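Local coordinates for protein cruciform cutting endonuclease 1, mitochondrial (Schizosaccharomyces pombe, PDB 1KCF) that resolves Holliday junctions in mitochondria, cutting four-way DNA junctions at the point of strand exchange as a homodimeric, magnesium-dependent endonuclease, at residues L6-L9 with Q10-K14; M228-S231 with A232-S236; M141-A144 with L145-E149; R120-S123 with G124-T127; E73-T76 with E77-L81. All coordinates share one frame; numbering follows the deposited sequence.

Interaction 1: residues L6-L9 with Q10-K14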
loop_
_atom_site.group_PDB
_atom_site.type_symbol
_atom_site.label_atom_id
_atom_site.label_comp_id
_atom_site.label_asym_id
_atom_site.label_seq_id
_atom_site.Cartn_x
_atom_site.Cartn_y
_atom_site.Cartn_z
ATOM N N LEU A 6 24.534 30.023 -7.591
ATOM C CA LEU A 6 23.589 28.916 -7.654
ATOM C C LEU A 6 24.201 27.668 -7.029
ATOM O O LEU A 6 23.534 26.922 -6.316
ATOM C CB LEU A 6 23.210 28.615 -9.107
ATOM C CG LEU A 6 22.176 27.500 -9.271
ATOM C CD1 LEU A 6 20.839 27.978 -8.725
ATOM C CD2 LEU A 6 22.047 27.107 -10.733
ATOM N N SER A 7 25.481 27.454 -7.306
ATOM C CA SER A 7 26.205 26.303 -6.793
ATOM C C SER A 7 26.203 26.213 -5.268
ATOM O O SER A 7 26.158 25.117 -4.708
ATOM C CB SER A 7 27.644 26.335 -7.310
ATOM O OG SER A 7 28.214 27.621 -7.130
ATOM N N PHE A 8 26.252 27.361 -4.598
ATOM C CA PHE A 8 26.254 27.390 -3.140
ATOM C C PHE A 8 24.890 26.991 -2.593
ATOM O O PHE A 8 24.795 26.302 -1.577
ATOM C CB PHE A 8 26.633 28.786 -2.631
ATOM C CG PHE A 8 26.696 28.887 -1.131
ATOM C CD1 PHE A 8 27.493 28.014 -0.395
ATOM C CD2 PHE A 8 25.955 29.848 -0.452
ATOM C CE1 PHE A 8 27.548 28.097 0.996
ATOM C CE2 PHE A 8 26.005 29.938 0.940
ATOM C CZ PHE A 8 26.802 29.060 1.662
ATOM N N LEU A 9 23.834 27.429 -3.269
ATOM C CA LEU A 9 22.478 27.098 -2.852
ATOM C C LEU A 9 22.235 25.604 -3.011
ATOM O O LEU A 9 21.561 24.983 -2.190
ATOM C CB LEU A 9 21.458 27.878 -3.682
ATOM C CG LEU A 9 21.413 29.385 -3.439
ATOM C CD1 LEU A 9 20.412 30.024 -4.387
ATOM C CD2 LEU A 9 21.032 29.657 -1.988
ATOM N N GLN A 10 22.785 25.032 -4.076
ATOM C CA GLN A 10 22.641 23.607 -4.338
ATOM C C GLN A 10 23.356 22.834 -3.234
ATOM O O GLN A 10 22.916 21.757 -2.825
ATOM C CB GLN A 10 23.255 23.252 -5.697
ATOM C CG GLN A 10 22.776 24.124 -6.847
ATOM C CD GLN A 10 23.394 23.739 -8.180
ATOM O OE1 GLN A 10 24.602 23.515 -8.277
ATOM N NE2 GLN A 10 22.567 23.673 -9.219
ATOM N N HIS A 11 24.465 23.391 -2.756
ATOM C CA HIS A 11 25.239 22.756 -1.698
ATOM C C HIS A 11 24.410 22.724 -0.420
ATOM O O HIS A 11 24.358 21.708 0.274
ATOM C CB HIS A 11 26.540 23.526 -1.459
ATOM C CG HIS A 11 27.389 22.947 -0.370
ATOM N ND1 HIS A 11 27.940 21.686 -0.446
ATOM C CD2 HIS A 11 27.767 23.450 0.831
ATOM C CE1 HIS A 11 28.618 21.436 0.659
ATOM N NE2 HIS A 11 28.529 22.490 1.451
ATOM N N ILE A 12 23.761 23.845 -0.120
ATOM C CA ILE A 12 22.914 23.956 1.059
ATOM C C ILE A 12 21.775 22.935 0.982
ATOM O O ILE A 12 21.416 22.310 1.985
ATOM C CB ILE A 12 22.319 25.384 1.183
ATOM C CG1 ILE A 12 23.444 26.386 1.469
ATOM C CG2 ILE A 12 21.266 25.430 2.284
ATOM C CD1 ILE A 12 22.973 27.814 1.645
ATOM N N CYS A 13 21.212 22.766 -0.210
ATOM C CA CYS A 13 20.125 21.813 -0.402
ATOM C C CYS A 13 20.592 20.401 -0.084
ATOM O O CYS A 13 19.863 19.620 0.527
ATOM C CB CYS A 13 19.593 21.886 -1.834
ATOM S SG CYS A 13 18.548 23.338 -2.139
ATOM N N LYS A 14 21.816 20.080 -0.489
ATOM C CA LYS A 14 22.373 18.761 -0.230
ATOM C C LYS A 14 22.645 18.571 1.259
ATOM O O LYS A 14 22.540 17.460 1.776
ATOM C CB LYS A 14 23.670 18.564 -1.016
ATOM C CG LYS A 14 24.403 17.278 -0.669
ATOM C CD LYS A 14 25.673 17.100 -1.493
ATOM C CE LYS A 14 25.358 16.895 -2.965
ATOM N NZ LYS A 14 26.591 16.688 -3.768
#
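F8 holds CG anti to its backbone N (chi1 -178°), while I12, one turn further along the helix, holds CG1 anti to its own carbonyl carbon (chi1 -67°) and runs on extended to CD1. These two rotations bring a methyl over one face of the phenyl ring: I12 CD1 stands 4.2 Å from the centroid of the F8 ring, 27° off the ring normal, in a CH-pi contact. Within the ring, F8 CE2 is the atom nearest to I12 CD1, at 3.8 Å, so the methyl sits over the side of the ring that carries CE2 and CZ. A second i to i+4 pair links L6 and Q10. The Q10 chain runs extended back along the helix and crosses L6 at an angle, with Q10 NE2 3.8 Å from L6 CD2 in a van der Waals contact. Beneath these side chains the backbone is a regular alpha helix, with Q10 N bonded to L6 O at 3.0 Å and I12 N to F8 O at 3.0 Å. The helix, 6-15, falls in the region assigned to a SAP motif, and L9, I12 and C13 touch helix 26-33 at L27, L28 and I31. F8 and I12 also reach the long helix 224-253, at F251 and Y248. The contact is therefore mixed in character: the buried apolar side chains of L9, I12 and C13 pack on the neighbouring helices, while S7, H11 and also the F8 ring are exposed, so that the CH-pi contact joins an exposed ring to a buried isoleucine.

Interaction 2: residues M228-S231 with A232-S236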
loop_
_atom_site.group_PDB
_atom_site.type_symbol
_atom_site.label_atom_id
_atom_site.label_comp_id
_atom_site.label_asym_id
_atom_site.label_seq_id
_atom_site.Cartn_x
_atom_site.Cartn_y
_atom_site.Cartn_z
ATOM N N MET A 228 21.782 -2.224 9.688
ATOM C CA MET A 228 21.626 -1.346 10.848
ATOM C C MET A 228 22.230 0.022 10.549
ATOM O O MET A 228 21.684 1.056 10.932
ATOM C CB MET A 228 22.332 -1.923 12.082
ATOM C CG MET A 228 21.756 -3.220 12.621
ATOM S SD MET A 228 22.426 -3.608 14.257
ATOM C CE MET A 228 24.005 -4.278 13.844
ATOM N N ALA A 229 23.373 0.015 9.878
ATOM C CA ALA A 229 24.055 1.251 9.535
ATOM C C ALA A 229 23.152 2.063 8.621
ATOM O O ALA A 229 23.079 3.285 8.729
ATOM C CB ALA A 229 25.377 0.947 8.839
ATOM N N ASP A 230 22.444 1.373 7.737
ATOM C CA ASP A 230 21.551 2.047 6.810
ATOM C C ASP A 230 20.493 2.878 7.540
ATOM O O ASP A 230 20.344 4.070 7.269
ATOM C CB ASP A 230 20.871 1.031 5.897
ATOM C CG ASP A 230 20.577 1.597 4.526
ATOM O OD1 ASP A 230 21.551 1.893 3.800
ATOM O OD2 ASP A 230 19.384 1.755 4.179
ATOM N N SER A 231 19.762 2.263 8.468
ATOM C CA SER A 231 18.735 3.006 9.193
ATOM C C SER A 231 19.335 4.092 10.083
ATOM O O SER A 231 18.725 5.142 10.285
ATOM C CB SER A 231 17.855 2.060 10.031
ATOM O OG SER A 231 18.597 1.397 11.041
ATOM N N ALA A 232 20.530 3.847 10.616
ATOM C CA ALA A 232 21.177 4.833 11.474
ATOM C C ALA A 232 21.560 6.070 10.653
ATOM O O ALA A 232 21.477 7.195 11.140
ATOM C CB ALA A 232 22.415 4.230 12.134
ATOM N N LEU A 233 21.976 5.860 9.408
ATOM C CA LEU A 233 22.354 6.977 8.540
ATOM C C LEU A 233 21.123 7.749 8.093
ATOM O O LEU A 233 21.201 8.946 7.806
ATOM C CB LEU A 233 23.121 6.480 7.313
ATOM C CG LEU A 233 24.532 5.944 7.559
ATOM C CD1 LEU A 233 25.014 5.213 6.325
ATOM C CD2 LEU A 233 25.466 7.095 7.910
ATOM N N ILE A 234 19.986 7.066 8.032
ATOM C CA ILE A 234 18.742 7.715 7.643
ATOM C C ILE A 234 18.320 8.684 8.747
ATOM O O ILE A 234 18.142 9.877 8.501
ATOM C CB ILE A 234 17.618 6.677 7.414
ATOM C CG1 ILE A 234 17.877 5.902 6.117
ATOM C CG2 ILE A 234 16.264 7.365 7.357
ATOM C CD1 ILE A 234 16.875 4.778 5.864
ATOM N N ALA A 235 18.177 8.161 9.963
ATOM C CA ALA A 235 17.770 8.967 11.112
ATOM C C ALA A 235 18.741 10.102 11.411
ATOM O O ALA A 235 18.342 11.266 11.455
ATOM C CB ALA A 235 17.628 8.084 12.345
ATOM N N SER A 236 20.012 9.766 11.623
ATOM C CA SER A 236 21.006 10.784 11.938
ATOM C C SER A 236 21.154 11.783 10.799
ATOM O O SER A 236 21.349 12.977 11.032
ATOM C CB SER A 236 22.362 10.143 12.257
ATOM O OG SER A 236 22.941 9.540 11.115
#
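D230, a magnesium ligand one turn before I234 in helix 224-253, has its carboxylate held from outside this turn: D230 OD1 forms a salt bridge with R191 and a hydrogen bond with the hydroxyl of Y172. S231 OG is bonded to the hydroxyl of S53. Among the backbone bonds the straightest runs from A235 N to S231 O, with an angle of 178° at the hydrogen, and I234 N reaches D230 O at 3.1 Å. At the residue after S231, A232 O accepts twice: S236 N comes to it from one face of the carbonyl plane and S236 OG, at 2.8 Å, from the other. Packing surrounds this core of backbone bonds. With CG anti to its carbonyl carbon (chi1 -70°), L233 lays CG 3.2 Å from A229 O; I234 CG1 is similarly placed 3.3 Å from D230 O. L233 also meets R191, M194 and V195 of helix 191-200, whereas A232 and S236 face strand 65-73 through W70 and V65. The small A232, S231 and S236 are consistent with close packing of helix 224-253 on the sheet of this RNase H-like fold. While R191 and Y172 hold D230 OD1, D230 OD2 lies close to OD2 of D46, the other magnesium ligand, as is consistent with two carboxylates gathered to bind a magnesium ion.

Interaction 3: residues M141-A144 with L145-E149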
loop_
_atom_site.group_PDB
_atom_site.type_symbol
_atom_site.label_atom_id
_atom_site.label_comp_id
_atom_site.label_asym_id
_atom_site.label_seq_id
_atom_site.Cartn_x
_atom_site.Cartn_y
_atom_site.Cartn_z
ATOM N N MET A 141 0.618 0.315 2.512
ATOM C CA MET A 141 -0.291 -0.008 3.601
ATOM C C MET A 141 0.011 0.795 4.865
ATOM O O MET A 141 -0.908 1.293 5.520
ATOM C CB MET A 141 -0.250 -1.513 3.889
ATOM C CG MET A 141 -0.707 -2.356 2.697
ATOM S SD MET A 141 -0.878 -4.118 3.049
ATOM C CE MET A 141 -1.947 -4.636 1.705
ATOM N N LEU A 142 1.293 0.925 5.199
ATOM C CA LEU A 142 1.699 1.683 6.376
ATOM C C LEU A 142 1.232 3.130 6.258
ATOM O O LEU A 142 0.798 3.728 7.241
ATOM C CB LEU A 142 3.222 1.638 6.547
ATOM C CG LEU A 142 3.812 0.297 6.996
ATOM C CD1 LEU A 142 5.319 0.426 7.113
ATOM C CD2 LEU A 142 3.211 -0.117 8.337
ATOM N N TYR A 143 1.317 3.683 5.053
ATOM C CA TYR A 143 0.892 5.054 4.797
ATOM C C TYR A 143 -0.620 5.196 4.967
ATOM O O TYR A 143 -1.108 6.163 5.567
ATOM C CB TYR A 143 1.290 5.469 3.381
ATOM C CG TYR A 143 2.431 6.453 3.342
ATOM C CD1 TYR A 143 2.198 7.822 3.467
ATOM C CD2 TYR A 143 3.750 6.015 3.235
ATOM C CE1 TYR A 143 3.249 8.732 3.491
ATOM C CE2 TYR A 143 4.809 6.911 3.258
ATOM C CZ TYR A 143 4.554 8.267 3.388
ATOM O OH TYR A 143 5.602 9.155 3.428
ATOM N N ALA A 144 -1.360 4.233 4.426
ATOM C CA ALA A 144 -2.806 4.257 4.536
ATOM C C ALA A 144 -3.197 4.201 6.011
ATOM O O ALA A 144 -4.019 4.992 6.472
ATOM C CB ALA A 144 -3.409 3.078 3.783
ATOM N N LEU A 145 -2.605 3.268 6.752
ATOM C CA LEU A 145 -2.918 3.136 8.168
ATOM C C LEU A 145 -2.602 4.417 8.939
ATOM O O LEU A 145 -3.365 4.833 9.808
ATOM C CB LEU A 145 -2.153 1.957 8.780
ATOM C CG LEU A 145 -2.579 0.564 8.302
ATOM C CD1 LEU A 145 -1.801 -0.499 9.053
ATOM C CD2 LEU A 145 -4.070 0.380 8.524
ATOM N N HIS A 146 -1.479 5.043 8.609
ATOM C CA HIS A 146 -1.073 6.269 9.283
ATOM C C HIS A 146 -2.061 7.409 9.046
ATOM O O HIS A 146 -2.537 8.033 9.996
ATOM C CB HIS A 146 0.329 6.677 8.819
ATOM C CG HIS A 146 0.762 8.027 9.302
ATOM N ND1 HIS A 146 0.481 9.190 8.615
ATOM C CD2 HIS A 146 1.445 8.400 10.410
ATOM C CE1 HIS A 146 0.970 10.220 9.278
ATOM N NE2 HIS A 146 1.560 9.768 10.373
ATOM N N TYR A 147 -2.375 7.680 7.784
ATOM C CA TYR A 147 -3.301 8.753 7.467
ATOM C C TYR A 147 -4.737 8.463 7.868
ATOM O O TYR A 147 -5.516 9.384 8.092
ATOM C CB TYR A 147 -3.219 9.114 5.982
ATOM C CG TYR A 147 -2.069 10.043 5.696
ATOM C CD1 TYR A 147 -0.815 9.550 5.350
ATOM C CD2 TYR A 147 -2.217 11.426 5.842
ATOM C CE1 TYR A 147 0.266 10.406 5.163
ATOM C CE2 TYR A 147 -1.141 12.291 5.660
ATOM C CZ TYR A 147 0.095 11.775 5.320
ATOM O OH TYR A 147 1.165 12.624 5.148
ATOM N N ALA A 148 -5.092 7.190 7.962
ATOM C CA ALA A 148 -6.437 6.835 8.379
ATOM C C ALA A 148 -6.530 7.150 9.868
ATOM O O ALA A 148 -7.486 7.767 10.326
ATOM C CB ALA A 148 -6.689 5.353 8.137
ATOM N N GLU A 149 -5.517 6.727 10.613
ATOM C CA GLU A 149 -5.458 6.948 12.053
ATOM C C GLU A 149 -5.453 8.456 12.316
ATOM O O GLU A 149 -6.164 8.949 13.187
ATOM C CB GLU A 149 -4.176 6.329 12.617
ATOM C CG GLU A 149 -4.177 6.079 14.114
ATOM C CD GLU A 149 -4.977 4.846 14.501
ATOM O OE1 GLU A 149 -4.499 4.069 15.359
ATOM O OE2 GLU A 149 -6.086 4.658 13.955
#
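Y143 and Y147 lie side by side one helical turn apart, pointing the same way, and meet at ring edges: Y147 CE1 comes to the edge of the Y143 ring, near its plane, 3.6 Å from Y143 CD1. The Y147 ring in turn receives Y143 O at its edge, in plane, with Y147 CD1 3.4 Å from that oxygen. Over one face of the same ring, offset toward the rim, stands H146 ND1, 3.5 Å above the plane. Placing CG anti to the carbonyl carbon (chi1 -82°) lays the Y147 ring back along the preceding turn. The helix beneath is regular, and Y147 N meets Y143 O in a nearly straight bond of 3.0 Å. Replacing Y147 by an alanine would probably leave the edge of the Y143 ring without its neighbour and open a gap beside the H146 imidazole. Helix 128-151 is part of the dimer interface: A144 and A148 pack on M141 and L145 of the second subunit, and Y143 and Y147 on its P91 and S92. Y143 OH is bonded within the chain to S165 and H146 NE2 to the carbonyl of P161, while the contact with the second subunit is made by packing.

Interaction 4: residues R120-S123 with G124-T127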
loop_
_atom_site.group_PDB
_atom_site.type_symbol
_atom_site.label_atom_id
_atom_site.label_comp_id
_atom_site.label_asym_id
_atom_site.label_seq_id
_atom_site.Cartn_x
_atom_site.Cartn_y
_atom_site.Cartn_z
ATOM N N ARG A 120 17.925 -0.994 0.778
ATOM C CA ARG A 120 18.684 -1.137 -0.458
ATOM C C ARG A 120 18.446 -2.552 -0.987
ATOM O O ARG A 120 18.519 -3.517 -0.234
ATOM C CB ARG A 120 20.166 -0.925 -0.189
ATOM N N TYR A 121 18.145 -2.674 -2.272
ATOM C CA TYR A 121 17.922 -3.994 -2.857
ATOM C C TYR A 121 19.213 -4.822 -2.905
ATOM O O TYR A 121 20.296 -4.287 -3.141
ATOM C CB TYR A 121 17.372 -3.871 -4.282
ATOM C CG TYR A 121 17.258 -5.204 -4.994
ATOM C CD1 TYR A 121 16.221 -6.092 -4.697
ATOM C CD2 TYR A 121 18.204 -5.591 -5.946
ATOM C CE1 TYR A 121 16.131 -7.333 -5.332
ATOM C CE2 TYR A 121 18.126 -6.830 -6.586
ATOM C CZ TYR A 121 17.088 -7.696 -6.276
ATOM O OH TYR A 121 17.000 -8.915 -6.909
ATOM N N ARG A 122 19.080 -6.122 -2.660
ATOM C CA ARG A 122 20.197 -7.065 -2.720
ATOM C C ARG A 122 19.702 -8.263 -3.518
ATOM O O ARG A 122 18.677 -8.843 -3.173
ATOM C CB ARG A 122 20.611 -7.543 -1.331
ATOM C CG ARG A 122 21.420 -6.557 -0.541
ATOM C CD ARG A 122 22.345 -7.279 0.421
ATOM N NE ARG A 122 22.886 -6.361 1.417
ATOM C CZ ARG A 122 22.199 -5.915 2.466
ATOM N NH1 ARG A 122 20.946 -6.311 2.655
ATOM N NH2 ARG A 122 22.763 -5.073 3.323
ATOM N N SER A 123 20.429 -8.646 -4.565
ATOM C CA SER A 123 19.995 -9.759 -5.404
ATOM C C SER A 123 19.814 -11.068 -4.646
ATOM O O SER A 123 19.076 -11.942 -5.084
ATOM C CB SER A 123 20.956 -9.955 -6.596
ATOM O OG SER A 123 22.255 -10.372 -6.196
ATOM N N GLY A 124 20.470 -11.197 -3.498
ATOM C CA GLY A 124 20.348 -12.415 -2.717
ATOM C C GLY A 124 19.029 -12.557 -1.972
ATOM O O GLY A 124 18.581 -13.675 -1.716
ATOM N N ILE A 125 18.404 -11.433 -1.626
ATOM C CA ILE A 125 17.143 -11.454 -0.892
ATOM C C ILE A 125 15.965 -11.949 -1.721
ATOM O O ILE A 125 15.219 -12.822 -1.284
ATOM C CB ILE A 125 16.808 -10.055 -0.310
ATOM C CG1 ILE A 125 17.622 -9.830 0.966
ATOM C CG2 ILE A 125 15.311 -9.934 -0.004
ATOM C CD1 ILE A 125 17.408 -8.477 1.611
ATOM N N ALA A 126 15.790 -11.395 -2.912
ATOM C CA ALA A 126 14.689 -11.817 -3.760
ATOM C C ALA A 126 14.842 -11.254 -5.156
ATOM O O ALA A 126 15.769 -10.489 -5.428
ATOM C CB ALA A 126 13.367 -11.370 -3.157
ATOM N N THR A 127 13.928 -11.638 -6.039
ATOM C CA THR A 127 13.959 -11.173 -7.416
ATOM C C THR A 127 13.477 -9.737 -7.435
ATOM O O THR A 127 12.892 -9.264 -6.460
ATOM C CB THR A 127 13.053 -12.037 -8.317
ATOM O OG1 THR A 127 11.682 -11.839 -7.956
ATOM C CG2 THR A 127 13.397 -13.519 -8.147
#
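This is a local turn contact, a type I beta turn from R122 to I125, in the loop that leads from strand 113-118 to helix 128-151 of the RNase H-like fold, close to the metal-binding carboxylates. Y121 and A126 close the loop from the side-chain end, and R122 and I125 close it through the backbone. I125 N donates to R122 O at 3.0 Å, approaching from above the carbonyl plane, 50° out of it, with S123 and G124 at the corner of the turn. T127 then occupies the N-cap of helix 128-151, its OG1 accepting from the backbone N of E130. The R122 side chain leads away from the turn, to D227 and F223 beside the active site, where its guanidinium forms a salt bridge with D227 and a cation-pi contact with F223. Its side chain comes about 7 Å from that of D230, a magnesium ligand. I125 CD1 lies at the edge of this guanidinium, near its plane, 4.3 Å from R122 NH1. The other flank belongs to Y121, whose ring makes an edge-to-face contact with W131 and also touches I128. With CG anti to the backbone N (chi1 174°), the Y121 ring extends along the loop to the start of the helix. There Y121 OH donates to A126 O at 2.5 Å, an unusually short bond whose exact length is doubtful.

Interaction 5: residues E73-T76 with E77-L81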
loop_
_atom_site.group_PDB
_atom_site.type_symbol
_atom_site.label_atom_id
_atom_site.label_comp_id
_atom_site.label_asym_id
_atom_site.label_seq_id
_atom_site.Cartn_x
_atom_site.Cartn_y
_atom_site.Cartn_z
ATOM N N GLU A 73 15.407 -6.679 11.729
ATOM C CA GLU A 73 14.617 -7.871 11.988
ATOM C C GLU A 73 14.144 -8.588 10.735
ATOM O O GLU A 73 14.018 -7.994 9.672
ATOM C CB GLU A 73 13.391 -7.489 12.821
ATOM C CG GLU A 73 13.709 -6.643 14.041
ATOM C CD GLU A 73 14.401 -7.427 15.131
ATOM O OE1 GLU A 73 14.854 -6.803 16.115
ATOM O OE2 GLU A 73 14.483 -8.667 15.007
ATOM N N ASN A 74 13.886 -9.880 10.888
ATOM C CA ASN A 74 13.382 -10.703 9.803
ATOM C C ASN A 74 11.959 -11.023 10.236
ATOM O O ASN A 74 11.741 -11.883 11.087
ATOM C CB ASN A 74 14.210 -11.979 9.667
ATOM C CG ASN A 74 13.754 -12.850 8.509
ATOM O OD1 ASN A 74 14.522 -13.661 7.991
ATOM N ND2 ASN A 74 12.500 -12.689 8.100
ATOM N N LEU A 75 11.002 -10.303 9.657
ATOM C CA LEU A 75 9.590 -10.453 9.989
ATOM C C LEU A 75 8.983 -11.808 9.618
ATOM O O LEU A 75 7.789 -12.030 9.803
ATOM C CB LEU A 75 8.796 -9.318 9.330
ATOM C CG LEU A 75 9.353 -7.905 9.579
ATOM C CD1 LEU A 75 8.443 -6.859 8.947
ATOM C CD2 LEU A 75 9.480 -7.655 11.077
ATOM N N THR A 76 9.807 -12.712 9.103
ATOM C CA THR A 76 9.348 -14.043 8.714
ATOM C C THR A 76 9.657 -15.066 9.804
ATOM O O THR A 76 9.037 -16.129 9.866
ATOM C CB THR A 76 10.018 -14.495 7.393
ATOM O OG1 THR A 76 9.464 -13.750 6.302
ATOM C CG2 THR A 76 9.795 -15.978 7.149
ATOM N N GLU A 77 10.616 -14.735 10.662
ATOM C CA GLU A 77 11.021 -15.614 11.753
ATOM C C GLU A 77 10.825 -14.900 13.082
ATOM O O GLU A 77 10.283 -13.795 13.128
ATOM C CB GLU A 77 12.499 -15.992 11.609
ATOM C CG GLU A 77 12.866 -16.639 10.285
ATOM C CD GLU A 77 14.345 -16.972 10.200
ATOM O OE1 GLU A 77 15.173 -16.043 10.328
ATOM O OE2 GLU A 77 14.682 -18.160 10.008
ATOM N N LYS A 78 11.264 -15.536 14.164
ATOM C CA LYS A 78 11.153 -14.935 15.484
ATOM C C LYS A 78 12.001 -13.670 15.453
ATOM O O LYS A 78 13.141 -13.694 14.986
ATOM C CB LYS A 78 11.673 -15.897 16.546
ATOM N N ASN A 79 11.451 -12.568 15.950
ATOM C CA ASN A 79 12.173 -11.302 15.940
ATOM C C ASN A 79 11.911 -10.472 17.187
ATOM O O ASN A 79 10.980 -10.744 17.940
ATOM C CB ASN A 79 11.776 -10.510 14.696
ATOM C CG ASN A 79 10.276 -10.323 14.589
ATOM O OD1 ASN A 79 9.689 -9.503 15.294
ATOM N ND2 ASN A 79 9.646 -11.098 13.717
ATOM N N GLY A 80 12.738 -9.450 17.388
ATOM C CA GLY A 80 12.599 -8.587 18.546
ATOM C C GLY A 80 11.333 -7.755 18.596
ATOM O O GLY A 80 10.979 -7.240 19.655
ATOM N N LEU A 81 10.645 -7.612 17.466
ATOM C CA LEU A 81 9.415 -6.828 17.436
ATOM C C LEU A 81 8.208 -7.657 17.857
ATOM O O LEU A 81 7.078 -7.168 17.867
ATOM C CB LEU A 81 9.186 -6.243 16.039
ATOM C CG LEU A 81 10.152 -5.118 15.647
ATOM C CD1 LEU A 81 9.888 -4.667 14.217
ATOM C CD2 LEU A 81 9.989 -3.953 16.616
#
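E73 and N79 make the close part of this loop, with N79 CB lying 3.3 Å from E73 OE2. The same oxygen takes the amide of G80, in a bond of 3.1 Å from G80 N to E73 OE2 with an angle of 162° at the hydrogen; the N-H comes from above the carboxylate plane. A bend at chi2 (-72°) brings the E73 carboxylate to the G80 amide, and the other oxygen, OE1, is held by S71 OG. N79 turns inward, its ND2 donating to E77 O at 2.8 Å and weakly to N74 O. A type I beta turn from N74 to E77, closed by E77 N to N74 O at 3.1 Å, reverses the chain just beyond strand 65-73 and begins the connection to helix 91-109. With a leucine in place of E73, the G80 amide would probably lose its acceptor and S71 OG its carboxylate partner, leaving the loop less firmly tied to the strand end. Looser contact is found on the buried side, where L75 CD2 and L81 CD1 approach only to 4.4 Å; both leucines pack on F52 and L101, L75 also on L97 and L81 on Y54. E77 lies on the exposed side, its carboxylate beside the N74 side chain.

Interactions 2 and 4 stand nearest the active site. Interaction 2 contains D230, whose side chain is about 3 Å from that of D46, and in interaction 4 the side chain of R122 comes to about 7 Å from that of D230; the nearest atoms of these two contacts are about 5 Å apart. Interaction 5 lies about 7 Å from interaction 2 at nearest atoms, at the C-terminal end of strand 65-73. The loop of interaction 4 leads into helix 128-151, which carries interaction 3, their centres about 26 Å apart, to the dimer interface. Interaction 1 is remote, its centre about 23 Å from that of interaction 2, yet packs on the same helix, 224-253.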